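Local coordinates for protein aminoglycoside phosphotransferase (Mycobacterium smegmatis, PDB 6EF6) that phosphorylates (S)-1-amino-2-propanol as the kinase of the aminoacetone utilization microcompartment, at residues V70-Q73 against D74-Q77. Numbering follows the deposited sequence.
Sequences VHRQ and DYHQ
The guanidinium of R72 lies over one face of the Y75 ring, with NH1 leading: it sits 3.0 Å above the plane, over the centre of the ring. The two planes are 36° apart, so the group leans onto the ring instead of lying flat on it. Y75 CB in turn lies over one face of the guanidinium, offset toward its rim. R72 CZ stands 3.9 Å from the ring centroid and only 10° off the normal, the geometry of a cation-pi pair. With CG between the backbone N and the carbonyl carbon, and the chain extended from there to NE, the guanidinium reaches the tyrosine ring. Y75 CD2 also rests over a face of the H76 imidazole, near its rim, while H71 ND1 approaches the edge of that imidazole, 4.4 Å from H76 CD2.

At the exposed bend, Q73 and D74 run side by side. Q73 NE2 donates to D74 OD2 over 2.8 Å, the acceptor lying in the amide plane while the donor arrives 46° above the carboxylate plane; D74, however, is poorly ordered. Inside the bend, one water spans the chain, giving a hydrogen to R72 O and accepting one from H76 N.

Beyond the loop, Y75 OH bonds to D255 and W187, H76 NE2 to the carbonyl of D254, and R72 makes a long, weak ion pair with E53. The cation-pi pair sits in the connection from strand 64-70 to helix 78-94, in the N-terminal lobe of a kinase-like phosphotransferase fold; the R72 side chain lies about 5 Å, at its nearest, from the bound (2R)-1-methoxypropan-2-amine, whose pocket includes E53 and W187.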
# COMPACT_ATOMS: atom_id res chain seq x y z
N VAL A 70 -3.52 10.17 -11.71
CA VAL A 70 -4.09 9.53 -12.90
C VAL A 70 -4.05 8.02 -12.69
O VAL A 70 -2.98 7.41 -12.63
CB VAL A 70 -3.33 9.93 -14.18
CG1 VAL A 70 -3.90 9.19 -15.41
CG2 VAL A 70 -3.41 11.44 -14.42
N HIS A 71 -5.22 7.38 -12.58
CA HIS A 71 -5.27 5.96 -12.26
C HIS A 71 -4.82 5.12 -13.44
O HIS A 71 -5.19 5.38 -14.59
CB HIS A 71 -6.69 5.57 -11.86
CG HIS A 71 -7.07 6.04 -10.51
ND1 HIS A 71 -6.99 5.23 -9.40
CD2 HIS A 71 -7.52 7.24 -10.06
CE1 HIS A 71 -7.36 5.92 -8.33
NE2 HIS A 71 -7.71 7.13 -8.71
N ARG A 72 -4.01 4.11 -13.16
CA ARG A 72 -3.62 3.23 -14.22
C ARG A 72 -4.84 2.47 -14.76
O ARG A 72 -5.90 2.41 -14.14
CB ARG A 72 -2.48 2.32 -13.80
CG ARG A 72 -2.81 1.39 -12.69
CD ARG A 72 -1.54 0.63 -12.37
NE ARG A 72 -1.77 -0.46 -11.43
CZ ARG A 72 -1.80 -0.31 -10.11
NH1 ARG A 72 -2.00 -1.36 -9.33
NH2 ARG A 72 -1.62 0.89 -9.57
N GLN A 73 -4.68 1.97 -15.98
CA GLN A 73 -5.78 1.35 -16.69
C GLN A 73 -6.19 0.05 -16.02
O GLN A 73 -5.35 -0.72 -15.56
CB GLN A 73 -5.36 1.08 -18.14
CG GLN A 73 -6.31 0.19 -18.91
CD GLN A 73 -5.82 -0.10 -20.32
OE1 GLN A 73 -5.30 0.79 -21.00
NE2 GLN A 73 -5.96 -1.35 -20.75
N ASP A 74 -7.50 -0.18 -15.93
CA ASP A 74 -8.12 -1.46 -15.65
C ASP A 74 -8.05 -1.88 -14.18
O ASP A 74 -8.66 -2.89 -13.82
CB ASP A 74 -7.58 -2.61 -16.53
CG ASP A 74 -8.09 -2.53 -17.96
OD1 ASP A 74 -9.25 -2.11 -18.15
OD2 ASP A 74 -7.32 -2.86 -18.89
N TYR A 75 -7.36 -1.15 -13.31
CA TYR A 75 -7.21 -1.64 -11.93
C TYR A 75 -8.49 -1.46 -11.12
O TYR A 75 -8.88 -2.38 -10.39
CB TYR A 75 -6.04 -0.96 -11.25
CG TYR A 75 -5.46 -1.65 -10.00
CD1 TYR A 75 -4.93 -2.94 -10.07
CD2 TYR A 75 -5.38 -0.96 -8.81
CE1 TYR A 75 -4.36 -3.55 -8.94
CE2 TYR A 75 -4.81 -1.58 -7.65
CZ TYR A 75 -4.31 -2.85 -7.75
OH TYR A 75 -3.72 -3.47 -6.66
N HIS A 76 -9.16 -0.31 -11.23
CA HIS A 76 -10.40 -0.08 -10.51
C HIS A 76 -11.48 0.42 -11.44
O HIS A 76 -11.20 1.09 -12.44
CB HIS A 76 -10.24 1.01 -9.45
CG HIS A 76 -9.33 0.66 -8.32
ND1 HIS A 76 -9.51 -0.46 -7.54
CD2 HIS A 76 -8.27 1.32 -7.81
CE1 HIS A 76 -8.56 -0.49 -6.62
NE2 HIS A 76 -7.80 0.58 -6.76
N GLN A 77 -12.73 0.15 -11.04
CA GLN A 77 -13.90 0.83 -11.56
C GLN A 77 -14.15 2.11 -10.76
O GLN A 77 -13.71 2.24 -9.62
CB GLN A 77 -15.12 -0.07 -11.43
CG GLN A 77 -15.01 -1.38 -12.17
CD GLN A 77 -14.71 -1.19 -13.64
OE1 GLN A 77 -13.64 -1.55 -14.13
NE2 GLN A 77 -15.67 -0.62 -14.36
O HOH W 1 -7.49 1.99 -11.89